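Local structure of uncharacterized protein YbaA (Shigella flexneri, 2OKQ) at residues A[96-99]-A[100-104]. The protein is of unknown function, a DUF1428-family protein whose chain folds into a four-stranded antiparallel sheet with flanking helices and is found here as a two-chain assembly. Numbering follows the deposited sequence. Where two conformers were deposited one is given.
Sequences EYPS and KEVRD
Ser99 and Val102 meet at the start of helix 100-111, where the serine hydroxyl reaches forward to the first turn and Ser99 OG accepts a capping hydrogen bond from Val102 N at 3.1 Å. A chi1 of 59° tucks OG in over the backbone, facing the Val102 amide. The Ser99 carbonyl opens the helical ladder: Arg103 N reaches Ser99 O at 3.1 Å in an almost straight bond (174°). Val102 packs with both methyls, CG2 3.4 Å from Ser99 OG and CG1 3.7 Å from Pro98 CD; the proline ring and the valine side chain cross at about a right angle. On the strand side, the Tyr97 ring lies against the helix backbone. Arg103 CA stands over the ring centre, 3.7 Å from the centroid, as a CH-pi contact, while Arg103 CB lies over the CD2 side of the same face and CG passes beyond the CD2-CE2 border.

The Arg103 side chain runs on from the ring, and its NH1 meets Asp104 OD1 at 2.8 Å close to the guanidinium plane. Lys100 NZ approaches the other carboxylate oxygen, Asp104 OD2, at 2.7 Å on its syn side, so Asp104 is shared by two cations. The guanidinium is fixed further by salt bridges from NE to Asp29 on strand 27-36 and from NH1 to Asp69 of the second subunit, tying this helix end to both sheet and dimer partner. The whole is a strand-to-helix turn with a serine N-cap, joining strand 88-97 to helix 100-111.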
loop_
_atom_site.group_PDB
_atom_site.type_symbol
_atom_site.label_atom_id
_atom_site.label_comp_id
_atom_site.label_asym_id
_atom_site.label_seq_id
_atom_site.Cartn_x
_atom_site.Cartn_y
_atom_site.Cartn_z
ATOM N N GLU A 96 -9.016 0.080 2.360
ATOM C CA GLU A 96 -9.521 1.419 2.565
ATOM C C GLU A 96 -10.780 1.363 3.409
ATOM O O GLU A 96 -11.607 0.477 3.196
ATOM C CB GLU A 96 -9.853 2.046 1.218
ATOM C CG GLU A 96 -8.583 2.153 0.308
ATOM C CD GLU A 96 -8.796 2.972 -0.946
ATOM O OE1 GLU A 96 -9.671 3.871 -0.966
ATOM O OE2 GLU A 96 -8.059 2.735 -1.946
ATOM N N TYR A 97 -10.908 2.314 4.330
ATOM C CA TYR A 97 -12.049 2.386 5.267
ATOM C C TYR A 97 -12.564 3.819 5.346
ATOM O O TYR A 97 -11.796 4.775 5.135
ATOM C CB TYR A 97 -11.595 1.947 6.677
ATOM C CG TYR A 97 -11.325 0.457 6.797
ATOM C CD1 TYR A 97 -12.374 -0.454 6.860
ATOM C CD2 TYR A 97 -10.011 -0.030 6.846
ATOM C CE1 TYR A 97 -12.139 -1.832 6.977
ATOM C CE2 TYR A 97 -9.753 -1.398 6.982
ATOM C CZ TYR A 97 -10.842 -2.293 7.029
ATOM O OH TYR A 97 -10.628 -3.634 7.129
ATOM N N PRO A 98 -13.861 3.991 5.683
ATOM C CA PRO A 98 -14.419 5.327 5.816
ATOM C C PRO A 98 -13.964 6.059 7.080
ATOM O O PRO A 98 -14.110 7.261 7.150
ATOM C CB PRO A 98 -15.940 5.072 5.839
ATOM C CG PRO A 98 -16.087 3.709 6.410
ATOM C CD PRO A 98 -14.861 2.936 5.949
ATOM N N SER A 99 -13.421 5.336 8.072
ATOM C CA SER A 99 -12.975 5.956 9.332
ATOM C C SER A 99 -12.189 4.932 10.114
ATOM O O SER A 99 -12.317 3.752 9.851
ATOM C CB SER A 99 -14.187 6.319 10.203
ATOM O OG SER A 99 -14.952 5.157 10.485
ATOM N N LYS A 100 -11.442 5.395 11.113
ATOM C CA LYS A 100 -10.753 4.472 12.036
ATOM C C LYS A 100 -11.757 3.601 12.771
ATOM O O LYS A 100 -11.515 2.414 12.996
ATOM C CB LYS A 100 -9.895 5.199 13.060
ATOM C CG LYS A 100 -9.080 4.198 13.918
ATOM C CD LYS A 100 -8.024 4.888 14.799
ATOM C CE LYS A 100 -7.168 3.809 15.509
ATOM N NZ LYS A 100 -7.976 2.878 16.445
ATOM N N GLU A 101 -12.903 4.175 13.124
ATOM C CA GLU A 101 -13.897 3.418 13.891
ATOM C C GLU A 101 -14.444 2.217 13.102
ATOM O O GLU A 101 -14.629 1.125 13.668
ATOM C CB GLU A 101 -14.999 4.361 14.395
ATOM C CG GLU A 101 -14.504 5.424 15.410
ATOM C CD GLU A 101 -13.724 6.630 14.808
ATOM O OE1 GLU A 101 -13.739 6.878 13.580
ATOM O OE2 GLU A 101 -13.069 7.353 15.595
ATOM N N VAL A 102 -14.681 2.393 11.799
ATOM C CA VAL A 102 -15.085 1.269 10.956
ATOM C C VAL A 102 -13.950 0.268 10.772
ATOM O O VAL A 102 -14.178 -0.944 10.839
ATOM C CB VAL A 102 -15.639 1.741 9.607
ATOM C CG1 VAL A 102 -15.889 0.561 8.649
ATOM C CG2 VAL A 102 -16.951 2.506 9.862
ATOM N N ARG A 103 -12.733 0.772 10.538
ATOM C CA ARG A 103 -11.543 -0.104 10.504
ATOM C C ARG A 103 -11.450 -0.965 11.786
ATOM O O ARG A 103 -11.238 -2.171 11.732
ATOM C CB ARG A 103 -10.278 0.737 10.335
ATOM C CG ARG A 103 -8.956 -0.059 10.399
ATOM C CD ARG A 103 -8.333 0.043 11.790
ATOM N NE ARG A 103 -6.904 -0.316 11.787
ATOM C CZ ARG A 103 -6.115 -0.201 12.848
ATOM N NH1 ARG A 103 -6.617 0.239 14.005
ATOM N NH2 ARG A 103 -4.812 -0.520 12.760
ATOM N N ASP A 104 -11.623 -0.346 12.947
ATOM C CA ASP A 104 -11.509 -1.118 14.199
ATOM C C ASP A 104 -12.591 -2.204 14.316
ATOM O O ASP A 104 -12.285 -3.353 14.718
ATOM C CB ASP A 104 -11.568 -0.189 15.415
ATOM C CG ASP A 104 -10.346 0.717 15.532
ATOM O OD1 ASP A 104 -9.256 0.388 14.984
ATOM O OD2 ASP A 104 -10.456 1.767 16.178
#